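Local coordinates for putative exported protein (Bordetella pertussis Tohama I, PDB 2PFZ), which probably serves as the periplasmic receptor of a tripartite ATP-independent (TRAP) transport system, binding pyroglutamic acid, at residues 73-78 with 292-297; 101-106 with 111-116; 215-220 with 227-232. All coordinates share one frame; numbering follows the deposited sequence.

Contact 1: 73-78 with 292-297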
loop_
_atom_site.group_PDB
_atom_site.type_symbol
_atom_site.label_atom_id
_atom_site.label_comp_id
_atom_site.label_asym_id
_atom_site.label_seq_id
_atom_site.Cartn_x
_atom_site.Cartn_y
_atom_site.Cartn_z
ATOM N N ASP A 73 -13.061 1.817 8.583
ATOM C CA ASP A 73 -13.610 0.468 8.702
ATOM C C ASP A 73 -12.465 -0.527 8.852
ATOM O O ASP A 73 -11.490 -0.417 8.118
ATOM C CB ASP A 73 -14.420 0.125 7.444
ATOM C CG ASP A 73 -15.190 -1.178 7.587
ATOM O OD1 ASP A 73 -14.563 -2.246 7.481
ATOM O OD2 ASP A 73 -16.416 -1.123 7.825
ATOM N N PRO A 74 -12.598 -1.523 9.760
ATOM C CA PRO A 74 -11.551 -2.538 9.969
ATOM C C PRO A 74 -11.092 -3.285 8.694
ATOM O O PRO A 74 -9.949 -3.742 8.640
ATOM C CB PRO A 74 -12.179 -3.519 10.984
ATOM C CG PRO A 74 -13.355 -2.840 11.562
ATOM C CD PRO A 74 -13.754 -1.711 10.669
ATOM N N VAL A 75 -11.938 -3.397 7.660
ATOM C CA VAL A 75 -11.530 -4.156 6.475
ATOM C C VAL A 75 -10.287 -3.540 5.838
ATOM O O VAL A 75 -9.505 -4.258 5.237
ATOM C CB VAL A 75 -12.661 -4.265 5.394
ATOM C CG1 VAL A 75 -12.884 -2.926 4.720
ATOM C CG2 VAL A 75 -12.313 -5.362 4.333
ATOM N N TYR A 76 -10.100 -2.232 6.019
ATOM C CA TYR A 76 -8.998 -1.481 5.411
ATOM C C TYR A 76 -7.655 -1.687 6.114
ATOM O O TYR A 76 -6.604 -1.465 5.512
ATOM C CB TYR A 76 -9.329 0.012 5.384
ATOM C CG TYR A 76 -10.343 0.318 4.333
ATOM C CD1 TYR A 76 -10.032 0.130 2.968
ATOM C CD2 TYR A 76 -11.622 0.752 4.674
ATOM C CE1 TYR A 76 -10.982 0.377 1.979
ATOM C CE2 TYR A 76 -12.591 1.013 3.678
ATOM C CZ TYR A 76 -12.259 0.816 2.342
ATOM O OH TYR A 76 -13.179 1.061 1.330
ATOM N N GLU A 77 -7.716 -2.123 7.370
ATOM C CA GLU A 77 -6.529 -2.258 8.236
ATOM C C GLU A 77 -5.750 -3.549 8.008
ATOM O O GLU A 77 -4.531 -3.592 8.254
ATOM C CB GLU A 77 -6.921 -2.133 9.715
ATOM C CG GLU A 77 -5.726 -2.206 10.685
ATOM C CD GLU A 77 -6.082 -1.949 12.138
ATOM O OE1 GLU A 77 -7.252 -1.654 12.445
ATOM O OE2 GLU A 77 -5.167 -2.044 12.988
ATOM N N LEU A 78 -6.447 -4.580 7.518
ATOM C CA LEU A 78 -5.982 -5.960 7.498
ATOM C C LEU A 78 -4.581 -6.179 6.944
ATOM O O LEU A 78 -3.755 -6.810 7.609
ATOM C CB LEU A 78 -7.030 -6.879 6.807
ATOM C CG LEU A 78 -6.725 -8.391 6.835
ATOM C CD1 LEU A 78 -6.506 -8.930 8.270
ATOM C CD2 LEU A 78 -7.848 -9.171 6.138
ATOM N N GLN A 292 -13.290 -12.218 12.075
ATOM C CA GLN A 292 -13.119 -13.658 12.223
ATOM C C GLN A 292 -13.278 -14.419 10.912
ATOM O O GLN A 292 -12.493 -15.299 10.620
ATOM C CB GLN A 292 -14.085 -14.234 13.267
ATOM C CG GLN A 292 -13.620 -15.583 13.895
ATOM C CD GLN A 292 -12.178 -15.538 14.408
ATOM O OE1 GLN A 292 -11.865 -14.797 15.339
ATOM N NE2 GLN A 292 -11.301 -16.343 13.806
ATOM N N ALA A 293 -14.279 -14.075 10.111
ATOM C CA ALA A 293 -14.485 -14.753 8.841
ATOM C C ALA A 293 -13.286 -14.554 7.930
ATOM O O ALA A 293 -12.849 -15.505 7.291
ATOM C CB ALA A 293 -15.761 -14.275 8.157
ATOM N N MET A 294 -12.765 -13.331 7.873
ATOM C CA MET A 294 -11.612 -13.037 7.015
ATOM C C MET A 294 -10.417 -13.842 7.483
ATOM O O MET A 294 -9.737 -14.472 6.693
ATOM C CB MET A 294 -11.284 -11.546 7.031
ATOM C CG MET A 294 -12.217 -10.731 6.121
ATOM S SD MET A 294 -11.854 -8.976 6.049
ATOM C CE MET A 294 -13.095 -8.351 7.188
ATOM N N ILE A 295 -10.176 -13.829 8.786
ATOM C CA ILE A 295 -9.001 -14.509 9.303
ATOM C C ILE A 295 -9.120 -16.031 9.108
ATOM O O ILE A 295 -8.136 -16.688 8.759
ATOM C CB ILE A 295 -8.673 -14.035 10.754
ATOM C CG1 ILE A 295 -7.171 -13.740 10.915
ATOM C CG2 ILE A 295 -9.264 -14.962 11.789
ATOM C CD1 ILE A 295 -6.717 -12.459 10.147
ATOM N N ASP A 296 -10.324 -16.580 9.285
ATOM C CA ASP A 296 -10.554 -17.998 9.019
ATOM C C ASP A 296 -10.299 -18.347 7.568
ATOM O O ASP A 296 -9.590 -19.322 7.291
ATOM C CB ASP A 296 -11.953 -18.459 9.459
ATOM C CG ASP A 296 -12.131 -18.466 10.984
ATOM O OD1 ASP A 296 -11.148 -18.313 11.750
ATOM O OD2 ASP A 296 -13.270 -18.649 11.434
ATOM N N ALA A 297 -10.832 -17.539 6.637
ATOM C CA ALA A 297 -10.600 -17.784 5.203
ATOM C C ALA A 297 -9.129 -17.697 4.842
ATOM O O ALA A 297 -8.649 -18.460 4.014
ATOM C CB ALA A 297 -11.421 -16.826 4.321
#
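Met294 reaches Val75 and Leu78 because its CG lies anti to the carbonyl carbon (chi1 -79°) and the chain runs on extended through chi2, then bends at chi3, about the CG-SD bond, which turns CE aside. From the other side, Leu78 holds its CG anti to the backbone N (chi1 -174°), which presents both of its methyl groups to helix 289-299. The sulfur is the focal point: Met294 SD lies 4.0 Å from CG2 of Val75 and 4.0 Å from CD2 of Leu78, so one thioether serves two branched side chains, crossing that of Val75 at about a right angle. The second branch of Leu78 goes to the next helix residue, where CD1 meets CD1 of Ile295 tip to tip at 4.0 Å. No hydrogen bond spans the interface; its buried surfaces are apolar. Polar bonds instead shape the loop. Asp73 OD1 accepts the N-H of Val75 at 2.9 Å, almost straight (171°) and on its anti lone pair, forming an Asx turn. Val75 also sets CG1 3.9 Å above one face of the Tyr76 ring, toward its rim. Trp283 packs on Leu78 and bonds Pro74 O through NE1, while Glu77 forms a salt bridge with Lys286. The result is a C-terminal helix folded back on the loop between strand 61-65 and helix 88-107, within the two-lobed alpha/beta fold of the DctP receptors.

Contact 2: 101-106 with 111-116; sequences FLEKKL and MMLLYS
Leu106 and Leu113 form the dense side of this contact, where CD1 of Leu106 presses on CB of Leu113 at 3.8 Å. Leu113 keeps its CG anti to the backbone N (chi1 176°) and extends CD2 along the helix to CD2 of Leu102, also 3.8 Å away. The other branch of Leu106, CD2, meets the end of the bent Met111 chain, 4.1 Å from CE. Beside this apolar layer the backbones join directly: Met111 N donates to Leu106 O at 2.9 Å, approaching from above the carbonyl plane. Here helix 88-107 turns sharply into strand 111-118, an alpha-beta connection of the alpha/beta fold, the two short axes running roughly antiparallel (147°) with a closest approach of 7.2 Å. The strand is an outer one of its sheet and pairs with 207-213, where a classic beta bulge sets Leu114 and Tyr115 against Val210. On the flank of the helix that carries Glu103, the contact is looser and wet. Exposed Glu103 gives the strand little but its CG, set against Leu113; its OE2 accepts from a water 3.0 Å away, which in turn accepts from Leu113 N. A second water donates to both Glu103 O and Met111 O, 2.8 Å from the latter.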
loop_
_atom_site.group_PDB
_atom_site.type_symbol
_atom_site.label_atom_id
_atom_site.label_comp_id
_atom_site.label_asym_id
_atom_site.label_seq_id
_atom_site.Cartn_x
_atom_site.Cartn_y
_atom_site.Cartn_z
ATOM N N PHE A 101 -15.075 -9.026 1.298
ATOM C CA PHE A 101 -15.457 -8.028 2.285
ATOM C C PHE A 101 -15.095 -6.590 1.871
ATOM O O PHE A 101 -15.831 -5.660 2.196
ATOM C CB PHE A 101 -14.874 -8.384 3.650
ATOM C CG PHE A 101 -15.426 -9.664 4.216
ATOM C CD1 PHE A 101 -16.530 -9.641 5.067
ATOM C CD2 PHE A 101 -14.867 -10.896 3.871
ATOM C CE1 PHE A 101 -17.071 -10.826 5.568
ATOM C CE2 PHE A 101 -15.406 -12.089 4.379
ATOM C CZ PHE A 101 -16.501 -12.035 5.239
ATOM N N LEU A 102 -13.952 -6.425 1.202
ATOM C CA LEU A 102 -13.552 -5.141 0.609
ATOM C C LEU A 102 -14.584 -4.693 -0.442
ATOM O O LEU A 102 -15.067 -3.547 -0.434
ATOM C CB LEU A 102 -12.172 -5.280 -0.037
ATOM C CG LEU A 102 -11.438 -4.041 -0.579
ATOM C CD1 LEU A 102 -11.458 -2.856 0.369
ATOM C CD2 LEU A 102 -10.013 -4.405 -0.907
ATOM N N GLU A 103 -14.920 -5.616 -1.335
ATOM C CA GLU A 103 -15.910 -5.346 -2.373
ATOM C C GLU A 103 -17.267 -5.008 -1.791
ATOM O O GLU A 103 -17.930 -4.101 -2.272
ATOM C CB GLU A 103 -16.039 -6.531 -3.322
ATOM C CG GLU A 103 -14.805 -6.790 -4.146
ATOM C CD GLU A 103 -15.062 -7.776 -5.238
ATOM O OE1 GLU A 103 -14.785 -8.969 -5.034
ATOM O OE2 GLU A 103 -15.577 -7.365 -6.290
ATOM N N LYS A 104 -17.700 -5.759 -0.778
ATOM C CA LYS A 104 -18.951 -5.463 -0.083
ATOM C C LYS A 104 -18.947 -4.046 0.517
ATOM O O LYS A 104 -19.871 -3.252 0.264
ATOM C CB LYS A 104 -19.261 -6.535 0.974
ATOM C CG LYS A 104 -20.464 -6.221 1.877
ATOM C CD LYS A 104 -20.701 -7.303 2.891
ATOM C CE LYS A 104 -21.979 -7.096 3.707
ATOM N NZ LYS A 104 -22.035 -8.088 4.855
ATOM N N LYS A 105 -17.899 -3.719 1.279
ATOM C CA LYS A 105 -17.793 -2.395 1.885
ATOM C C LYS A 105 -17.785 -1.300 0.830
ATOM O O LYS A 105 -18.486 -0.305 0.970
ATOM C CB LYS A 105 -16.545 -2.297 2.783
ATOM C CG LYS A 105 -16.292 -0.896 3.375
ATOM C CD LYS A 105 -17.271 -0.607 4.511
ATOM C CE LYS A 105 -17.190 0.853 4.950
ATOM N NZ LYS A 105 -18.275 1.077 5.930
ATOM N N LEU A 106 -17.007 -1.492 -0.233
ATOM C CA LEU A 106 -16.952 -0.499 -1.296
ATOM C C LEU A 106 -18.315 -0.346 -1.971
ATOM O O LEU A 106 -18.736 0.780 -2.290
ATOM C CB LEU A 106 -15.885 -0.861 -2.329
ATOM C CG LEU A 106 -14.418 -0.574 -1.953
ATOM C CD1 LEU A 106 -13.507 -1.306 -2.927
ATOM C CD2 LEU A 106 -14.104 0.923 -1.923
ATOM N N MET A 111 -18.974 2.139 -4.887
ATOM C CA MET A 111 -17.710 1.914 -5.606
ATOM C C MET A 111 -17.443 0.447 -5.919
ATOM O O MET A 111 -17.965 -0.451 -5.253
ATOM C CB MET A 111 -16.516 2.499 -4.824
ATOM C CG MET A 111 -16.596 4.007 -4.709
ATOM S SD MET A 111 -15.297 4.717 -3.727
ATOM C CE MET A 111 -15.970 4.518 -2.082
ATOM N N MET A 112 -16.626 0.230 -6.940
ATOM C CA MET A 112 -16.132 -1.093 -7.298
ATOM C C MET A 112 -14.636 -1.212 -7.090
ATOM O O MET A 112 -13.895 -0.250 -7.284
ATOM C CB MET A 112 -16.411 -1.384 -8.764
ATOM C CG MET A 112 -17.822 -1.174 -9.127
ATOM S SD MET A 112 -18.078 -1.214 -10.903
ATOM C CE MET A 112 -16.991 -2.578 -11.344
ATOM N N LEU A 113 -14.205 -2.412 -6.720
ATOM C CA LEU A 113 -12.773 -2.739 -6.679
ATOM C C LEU A 113 -12.340 -3.256 -8.036
ATOM O O LEU A 113 -12.769 -4.337 -8.474
ATOM C CB LEU A 113 -12.483 -3.787 -5.611
ATOM C CG LEU A 113 -11.039 -4.317 -5.510
ATOM C CD1 LEU A 113 -10.039 -3.192 -5.222
ATOM C CD2 LEU A 113 -10.959 -5.414 -4.449
ATOM N N LEU A 114 -11.479 -2.514 -8.706
ATOM C CA LEU A 114 -11.034 -2.949 -10.026
ATOM C C LEU A 114 -9.868 -3.926 -9.921
ATOM O O LEU A 114 -9.912 -5.007 -10.481
ATOM C CB LEU A 114 -10.724 -1.760 -10.950
ATOM C CG LEU A 114 -10.406 -2.169 -12.401
ATOM C CD1 LEU A 114 -11.648 -2.740 -13.091
ATOM C CD2 LEU A 114 -9.875 -1.028 -13.187
ATOM N N TYR A 115 -8.820 -3.535 -9.222
ATOM C CA TYR A 115 -7.724 -4.442 -8.930
ATOM C C TYR A 115 -6.924 -3.929 -7.744
ATOM O O TYR A 115 -7.064 -2.776 -7.368
ATOM C CB TYR A 115 -6.854 -4.644 -10.144
ATOM C CG TYR A 115 -5.975 -3.486 -10.551
ATOM C CD1 TYR A 115 -6.416 -2.541 -11.489
ATOM C CD2 TYR A 115 -4.665 -3.362 -10.045
ATOM C CE1 TYR A 115 -5.589 -1.507 -11.905
ATOM C CE2 TYR A 115 -3.821 -2.326 -10.473
ATOM C CZ TYR A 115 -4.303 -1.402 -11.397
ATOM O OH TYR A 115 -3.490 -0.369 -11.824
ATOM N N SER A 116 -6.130 -4.809 -7.136
ATOM C CA SER A 116 -5.355 -4.446 -5.951
ATOM C C SER A 116 -3.968 -5.074 -6.062
ATOM O O SER A 116 -3.859 -6.247 -6.448
ATOM C CB SER A 116 -6.057 -4.942 -4.680
ATOM O OG SER A 116 -5.392 -4.525 -3.470
HETATM O O HOH W 1 -15.945 -4.432 -6.661
HETATM O O HOH W 2 -17.890 -3.175 -4.737
#

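Contact 3: 215-220 with 227-232; sequences KAFDAL and ALKKAG
Phe217 and Leu228 join two consecutive helices, the short 214-218 and the very long 222-256, across the tight turn that links them. The long helix is a hallmark of the DctP receptor fold, in which such an element spans both lobes, and the contact lies near its start. Leu228 is the central partner. Its CD2 comes in the plane of the Phe217 ring, against the edge rather than over a face, and sits 3.7 Å from CD1 and 3.9 Å from CE1 of that ring. Phe217 can offer this edge because its CG is anti to the backbone N (chi1 179°), which swings the ring across to the long helix although the CB bond itself does not point there. The same methyl of Leu228 also meets Leu220, whose CD1 is 4.3 Å away, a looser touch. One leucine branch is thus shared by an aromatic edge and an aliphatic tip. Farther round the ring, Lys229 contributes only the aliphatic part of its extended chain: CE stands 4.0 Å from Phe217 CZ in an approach oblique to the ring, the two side chains crossing at about a right angle, and NZ runs on, 5.0 Å from CZ. No hydrogen bond crosses between the two segments; at the corner the carbonyl of Phe217 takes two bonds, one from Leu220 N at 3.0 Å and one from the side-chain amide NE2 of Gln225 on the long helix. Asn213 OD1 accepts from Ala216 N at the start of the short helix. Around this corner, Trp3 of strand 2-6 touches both Leu220 and Leu228, Phe22 of helix 14-30 packs on Leu228, and strand 111-118 lies against both helices.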
loop_
_atom_site.group_PDB
_atom_site.type_symbol
_atom_site.label_atom_id
_atom_site.label_comp_id
_atom_site.label_asym_id
_atom_site.label_seq_id
_atom_site.Cartn_x
_atom_site.Cartn_y
_atom_site.Cartn_z
ATOM N N LYS A 215 -21.564 4.444 -10.680
ATOM C CA LYS A 215 -22.355 5.261 -11.628
ATOM C C LYS A 215 -21.565 5.558 -12.905
ATOM O O LYS A 215 -22.110 5.474 -14.010
ATOM C CB LYS A 215 -22.820 6.562 -10.966
ATOM C CG LYS A 215 -23.998 6.391 -10.035
ATOM C CD LYS A 215 -24.559 7.768 -9.676
ATOM C CE LYS A 215 -25.441 7.685 -8.439
ATOM N NZ LYS A 215 -25.833 9.061 -8.000
ATOM N N ALA A 216 -20.280 5.875 -12.754
ATOM C CA ALA A 216 -19.414 6.146 -13.907
ATOM C C ALA A 216 -19.237 4.886 -14.759
ATOM O O ALA A 216 -19.224 4.950 -15.999
ATOM C CB ALA A 216 -18.064 6.675 -13.448
ATOM N N PHE A 217 -19.080 3.745 -14.093
ATOM C CA PHE A 217 -18.916 2.457 -14.768
ATOM C C PHE A 217 -20.174 2.121 -15.603
ATOM O O PHE A 217 -20.080 1.717 -16.783
ATOM C CB PHE A 217 -18.661 1.387 -13.707
ATOM C CG PHE A 217 -18.498 0.003 -14.263
ATOM C CD1 PHE A 217 -17.294 -0.384 -14.840
ATOM C CD2 PHE A 217 -19.552 -0.909 -14.200
ATOM C CE1 PHE A 217 -17.131 -1.679 -15.388
ATOM C CE2 PHE A 217 -19.411 -2.199 -14.721
ATOM C CZ PHE A 217 -18.184 -2.591 -15.305
ATOM N N ASP A 218 -21.327 2.307 -14.958
ATOM C CA ASP A 218 -22.650 1.991 -15.493
ATOM C C ASP A 218 -23.012 2.774 -16.749
ATOM O O ASP A 218 -23.822 2.305 -17.581
ATOM C CB ASP A 218 -23.706 2.238 -14.411
ATOM C CG ASP A 218 -23.789 1.103 -13.408
ATOM O OD1 ASP A 218 -23.081 0.091 -13.573
ATOM O OD2 ASP A 218 -24.568 1.228 -12.437
ATOM N N ALA A 219 -22.429 3.964 -16.878
ATOM C CA ALA A 219 -22.661 4.823 -18.031
ATOM C C ALA A 219 -21.973 4.309 -19.293
ATOM O O ALA A 219 -22.333 4.713 -20.404
ATOM C CB ALA A 219 -22.222 6.249 -17.729
ATOM N N LEU A 220 -21.005 3.410 -19.136
ATOM C CA LEU A 220 -20.255 2.881 -20.272
ATOM C C LEU A 220 -21.049 1.772 -20.942
ATOM O O LEU A 220 -21.840 1.087 -20.299
ATOM C CB LEU A 220 -18.920 2.267 -19.816
ATOM C CG LEU A 220 -17.931 3.009 -18.905
ATOM C CD1 LEU A 220 -16.937 1.981 -18.364
ATOM C CD2 LEU A 220 -17.206 4.152 -19.604
ATOM N N ALA A 227 -13.914 -4.334 -21.407
ATOM C CA ALA A 227 -12.550 -3.908 -21.717
ATOM C C ALA A 227 -11.830 -3.390 -20.442
ATOM O O ALA A 227 -10.674 -3.734 -20.182
ATOM C CB ALA A 227 -12.580 -2.841 -22.775
ATOM N N LEU A 228 -12.533 -2.567 -19.670
ATOM C CA LEU A 228 -12.037 -2.090 -18.380
ATOM C C LEU A 228 -11.770 -3.222 -17.384
ATOM O O LEU A 228 -10.715 -3.269 -16.777
ATOM C CB LEU A 228 -13.011 -1.078 -17.787
ATOM C CG LEU A 228 -12.599 -0.463 -16.446
ATOM C CD1 LEU A 228 -11.309 0.382 -16.523
ATOM C CD2 LEU A 228 -13.781 0.319 -15.894
ATOM N N LYS A 229 -12.714 -4.133 -17.209
ATOM C CA LYS A 229 -12.477 -5.246 -16.302
ATOM C C LYS A 229 -11.289 -6.100 -16.767
ATOM O O LYS A 229 -10.451 -6.493 -15.958
ATOM C CB LYS A 229 -13.736 -6.094 -16.116
ATOM C CG LYS A 229 -14.780 -5.462 -15.190
ATOM C CD LYS A 229 -15.931 -6.419 -14.950
ATOM C CE LYS A 229 -16.742 -5.996 -13.711
ATOM N NZ LYS A 229 -17.644 -7.093 -13.193
ATOM N N LYS A 230 -11.191 -6.365 -18.064
ATOM C CA LYS A 230 -10.054 -7.164 -18.556
ATOM C C LYS A 230 -8.733 -6.436 -18.378
ATOM O O LYS A 230 -7.713 -7.051 -18.001
ATOM C CB LYS A 230 -10.248 -7.597 -20.013
ATOM C CG LYS A 230 -11.501 -8.435 -20.186
ATOM C CD LYS A 230 -11.895 -8.612 -21.662
ATOM C CE LYS A 230 -11.601 -10.022 -22.135
ATOM N NZ LYS A 230 -12.389 -10.345 -23.373
ATOM N N ALA A 231 -8.744 -5.129 -18.648
ATOM C CA ALA A 231 -7.535 -4.338 -18.447
ATOM C C ALA A 231 -7.163 -4.378 -16.955
ATOM O O ALA A 231 -5.982 -4.469 -16.608
ATOM C CB ALA A 231 -7.758 -2.914 -18.899
ATOM N N GLY A 232 -8.185 -4.340 -16.100
ATOM C CA GLY A 232 -8.011 -4.431 -14.637
ATOM C C GLY A 232 -7.346 -5.729 -14.204
ATOM O O GLY A 232 -6.386 -5.705 -13.415
#

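Overall arrangement
Contacts 1 and 2 are immediate neighbours, their centres 13 Å apart: Met294 CG packs 3.5 Å from CD2 of Phe101, Tyr76 OH lies 3.4 Å from Leu106 CD2, and Asp73 forms a long, weak ion pair with Lys105. Contact 2 also borders contact 3 at 14 Å between centres, where Met112 SD comes 3.6 Å from CG of Phe217 and Tyr115 CB 3.5 Å from Gly232 O. Contacts 1 and 3 do not meet, their nearest atoms about 15 Å apart, so helix 88-107 and strand 111-118 bridge them. None of the three includes a residue of the pyroglutamic acid pocket, yet strand 111-118 leads directly to Trp119 of that pocket.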